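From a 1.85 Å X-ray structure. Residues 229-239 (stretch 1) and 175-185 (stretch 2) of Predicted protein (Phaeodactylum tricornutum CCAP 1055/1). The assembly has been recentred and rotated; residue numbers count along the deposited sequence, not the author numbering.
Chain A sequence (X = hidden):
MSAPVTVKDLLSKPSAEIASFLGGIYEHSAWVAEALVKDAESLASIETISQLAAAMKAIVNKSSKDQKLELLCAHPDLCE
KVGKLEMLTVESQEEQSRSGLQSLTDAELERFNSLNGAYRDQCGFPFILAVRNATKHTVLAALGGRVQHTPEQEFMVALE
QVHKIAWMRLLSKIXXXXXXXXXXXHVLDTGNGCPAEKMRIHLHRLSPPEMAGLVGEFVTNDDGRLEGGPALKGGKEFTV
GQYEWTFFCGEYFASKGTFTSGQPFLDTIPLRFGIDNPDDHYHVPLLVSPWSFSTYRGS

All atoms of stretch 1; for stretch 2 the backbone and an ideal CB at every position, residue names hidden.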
# COMPACT_ATOMS: atom_id res chain seq x y z
N GLY A 229 8.39 -24.53 -2.29
CA GLY A 229 8.83 -23.89 -1.06
C GLY A 229 9.75 -22.70 -1.28
O GLY A 229 9.70 -22.05 -2.32
N PRO A 230 10.61 -22.42 -0.29
CA PRO A 230 11.49 -21.24 -0.29
C PRO A 230 12.38 -21.17 -1.52
O PRO A 230 12.84 -22.20 -2.01
CB PRO A 230 12.33 -21.43 0.98
CG PRO A 230 11.49 -22.28 1.87
CD PRO A 230 10.76 -23.21 0.94
N ALA A 231 12.61 -19.96 -2.01
CA ALA A 231 13.46 -19.74 -3.18
C ALA A 231 14.92 -20.02 -2.86
O ALA A 231 15.66 -20.53 -3.69
CB ALA A 231 13.29 -18.30 -3.69
N LEU A 232 15.32 -19.65 -1.65
CA LEU A 232 16.68 -19.86 -1.18
C LEU A 232 16.62 -20.39 0.24
O LEU A 232 15.77 -19.97 1.01
CB LEU A 232 17.49 -18.56 -1.24
CG LEU A 232 17.68 -17.96 -2.63
CD1 LEU A 232 18.39 -16.61 -2.53
CD2 LEU A 232 18.45 -18.91 -3.53
N LYS A 233 17.53 -21.31 0.58
CA LYS A 233 17.53 -21.92 1.91
C LYS A 233 18.94 -22.25 2.40
O LYS A 233 19.69 -22.96 1.74
CB LYS A 233 16.67 -23.19 1.90
CG LYS A 233 16.54 -23.87 3.25
CD LYS A 233 15.53 -25.02 3.21
CE LYS A 233 15.44 -25.72 4.56
NZ LYS A 233 14.36 -26.76 4.58
N GLY A 234 19.31 -21.72 3.56
CA GLY A 234 20.55 -22.12 4.20
C GLY A 234 21.76 -21.32 3.77
O GLY A 234 21.74 -20.64 2.75
N GLY A 235 22.83 -21.43 4.56
CA GLY A 235 23.98 -20.56 4.42
C GLY A 235 24.76 -20.64 3.12
O GLY A 235 25.62 -19.80 2.87
N LYS A 236 24.47 -21.63 2.28
CA LYS A 236 25.18 -21.73 1.01
C LYS A 236 24.50 -20.97 -0.13
O LYS A 236 25.17 -20.57 -1.08
CB LYS A 236 25.36 -23.20 0.62
CG LYS A 236 26.72 -23.75 1.00
CD LYS A 236 26.80 -25.25 0.79
CE LYS A 236 25.94 -25.99 1.80
NZ LYS A 236 26.73 -26.95 2.61
N GLU A 237 23.19 -20.75 -0.04
CA GLU A 237 22.50 -20.01 -1.10
C GLU A 237 21.76 -18.78 -0.58
O GLU A 237 21.67 -17.78 -1.28
CB GLU A 237 21.54 -20.93 -1.86
CG GLU A 237 20.47 -21.59 -1.01
CD GLU A 237 19.72 -22.68 -1.76
OE1 GLU A 237 18.51 -22.84 -1.52
OE2 GLU A 237 20.35 -23.38 -2.58
N PHE A 238 21.22 -18.85 0.64
CA PHE A 238 20.62 -17.68 1.26
C PHE A 238 21.72 -16.83 1.88
O PHE A 238 21.99 -16.93 3.08
CB PHE A 238 19.57 -18.08 2.31
CG PHE A 238 18.84 -16.91 2.93
CD1 PHE A 238 17.87 -16.22 2.23
CD2 PHE A 238 19.12 -16.51 4.24
CE1 PHE A 238 17.19 -15.15 2.80
CE2 PHE A 238 18.45 -15.44 4.81
CZ PHE A 238 17.48 -14.76 4.09
N THR A 239 22.37 -16.01 1.06
CA THR A 239 23.55 -15.28 1.48
C THR A 239 23.33 -13.77 1.44
O THR A 239 22.53 -13.27 0.65
CB THR A 239 24.76 -15.62 0.60
OG1 THR A 239 24.45 -15.34 -0.78
CG2 THR A 239 25.12 -17.09 0.73
N UNK A 175 32.34 -18.25 9.35
CA UNK A 175 31.77 -19.09 8.30
C UNK A 175 30.28 -19.30 8.56
O UNK A 175 29.90 -20.02 9.48
CB UNK A 175 32.50 -20.43 8.22
N UNK A 176 29.43 -18.68 7.75
CA UNK A 176 27.99 -18.73 7.96
C UNK A 176 27.31 -19.73 7.03
O UNK A 176 26.10 -19.65 6.82
CB UNK A 176 27.38 -17.34 7.76
N UNK A 177 28.07 -20.67 6.48
CA UNK A 177 27.51 -21.63 5.54
C UNK A 177 26.50 -22.56 6.21
O UNK A 177 25.70 -23.21 5.54
CB UNK A 177 28.63 -22.45 4.90
N UNK A 178 26.52 -22.60 7.54
CA UNK A 178 25.59 -23.44 8.29
C UNK A 178 24.40 -22.66 8.84
O UNK A 178 23.60 -23.20 9.61
CB UNK A 178 26.33 -24.13 9.44
N UNK A 179 24.28 -21.39 8.46
CA UNK A 179 23.12 -20.59 8.84
C UNK A 179 21.86 -21.22 8.26
O UNK A 179 21.93 -21.94 7.26
CB UNK A 179 23.27 -19.14 8.36
N UNK A 180 20.71 -20.96 8.86
CA UNK A 180 19.50 -21.66 8.45
C UNK A 180 18.36 -20.72 8.06
O UNK A 180 17.19 -21.09 8.14
CB UNK A 180 19.04 -22.58 9.58
N UNK A 181 18.69 -19.50 7.64
CA UNK A 181 17.68 -18.57 7.19
C UNK A 181 17.16 -18.99 5.82
O UNK A 181 17.72 -19.89 5.19
CB UNK A 181 18.24 -17.15 7.15
N UNK A 182 16.09 -18.35 5.36
CA UNK A 182 15.55 -18.67 4.05
C UNK A 182 14.66 -17.55 3.51
O UNK A 182 14.26 -16.65 4.25
CB UNK A 182 14.76 -19.98 4.12
N UNK A 183 14.35 -17.65 2.22
CA UNK A 183 13.61 -16.62 1.50
C UNK A 183 12.34 -17.20 0.89
O UNK A 183 12.39 -18.18 0.16
CB UNK A 183 14.48 -15.99 0.41
N UNK A 184 11.21 -16.60 1.23
CA UNK A 184 9.93 -17.01 0.66
C UNK A 184 9.25 -15.84 -0.04
O UNK A 184 9.64 -14.68 0.12
CB UNK A 184 9.02 -17.58 1.75
N UNK A 185 8.21 -16.17 -0.80
CA UNK A 185 7.47 -15.19 -1.57
C UNK A 185 6.00 -15.55 -1.61
O UNK A 185 5.63 -16.72 -1.53
CB UNK A 185 8.03 -15.08 -2.99

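At position 175 the ideal CB has nothing of stretch 1 within 5.5 Å, so stretch 1 sets no demand. The residue is Asp175, whose OD1 accepts a hydrogen bond from the backbone N of 177 (3.0 Å) and so braces the start of the turn that follows.

Position 176 opens a type I turn reaching to 179, and its CB points sideways; many residues would fit, a polar one easily. It is Thr176, whose OG1 lies 2.7 Å from a water that in turn donates to Gly235 O (3.0 Å). At 177 the CB stands 4.5 Å from Lys236 CG, and small or polar groups suit the turn. Ser177 is found there, its OG giving a weak hydrogen bond to Asp175 OD1 (3.1 Å). Position 178 points away into space free of stretch 1, where a polar side chain is natural; it is Asp178.

At 179 the CB lies 4.2 Å from Gly235 CA. A small residue suits the place, although the backbone does more than the side chain: the carbonyl of 179 accepts a weak hydrogen bond from Gly235. The residue is Ala179, with Gly235 N to Ala179 O at 2.9 Å. Position 180 again points away, which leaves length and polarity unrestricted by stretch 1; Gln180 occupies it.

Position 181 is the most sharply defined. Its phi and psi of -74° and 170° are open to any residue, but an ideal CB would sit 2.9 Å from Phe238 CE2, a clash. Glycine alone avoids this, and Gly181 lets the Phe238 ring approach the backbone, CD2 lying 3.5 Å from Gly181 C. Its carbonyl O accepts a nearly straight hydrogen bond from Gly234 N (2.9 Å).

At 182 the strand begins, and the CB shares a sheet face with Lys233, 4.2 Å from Pro230 CB. A broad apolar or aromatic group could use the proline, while a long aliphatic one would also serve. Phe182 is present, with CD2 3.7 Å from Pro230 CG.

Position 183 turns to the other face, with its CB 3.7 Å from Phe238 CE1 and 4.9 Å from Ala231 CB. This apolar setting favours leucine, isoleucine, valine or methionine. Leu183 extends CD2 to 4.2 Å from Leu232 CD1, while its N donates to Leu232 O (3.0 Å) and its O accepts from Ala231 N (2.8 Å).

Position 184 points sideways near Pro230, and a beta-branched residue suits the extended backbone. Thr184 sets CG2 4.0 Å from Pro230 CG; OG1 is bonded elsewhere in the structure. Position 185 is beyond reach of stretch 1, which leaves Cys185 unpredicted.

Stretch 2 (175-185) DTSDAQGFLTC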
# COMPACT_ATOMS: atom_id res chain seq x y z
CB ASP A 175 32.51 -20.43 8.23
CG ASP A 175 31.90 -21.40 7.24
OD1 ASP A 175 31.08 -20.99 6.39
OD2 ASP A 175 32.25 -22.60 7.30
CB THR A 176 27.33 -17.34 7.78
OG1 THR A 176 27.61 -16.85 6.46
CG2 THR A 176 27.87 -16.35 8.81
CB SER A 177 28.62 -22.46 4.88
OG SER A 177 29.16 -23.39 5.79
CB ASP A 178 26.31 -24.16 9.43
CG ASP A 178 26.86 -23.20 10.47
OD1 ASP A 178 27.07 -22.01 10.14
OD2 ASP A 178 27.08 -23.64 11.62
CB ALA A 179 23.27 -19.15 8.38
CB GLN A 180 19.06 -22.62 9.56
CG GLN A 180 19.97 -23.83 9.68
CD GLN A 180 19.67 -24.70 10.89
OE1 GLN A 180 19.98 -24.33 12.03
NE2 GLN A 180 19.08 -25.86 10.66
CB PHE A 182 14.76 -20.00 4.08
CG PHE A 182 13.58 -20.00 5.03
CD1 PHE A 182 13.76 -20.22 6.39
CD2 PHE A 182 12.29 -19.82 4.56
CE1 PHE A 182 12.68 -20.23 7.26
CE2 PHE A 182 11.20 -19.84 5.42
CZ PHE A 182 11.40 -20.04 6.78
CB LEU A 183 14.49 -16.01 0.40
CG LEU A 183 13.87 -14.96 -0.53
CD1 LEU A 183 13.49 -13.69 0.23
CD2 LEU A 183 14.84 -14.64 -1.66
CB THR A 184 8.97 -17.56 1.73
OG1 THR A 184 8.77 -16.57 2.75
CG2 THR A 184 9.53 -18.84 2.35
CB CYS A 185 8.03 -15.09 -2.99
SG CYS A 185 7.39 -13.69 -3.93
O HOH W 1 25.87 -17.27 4.40
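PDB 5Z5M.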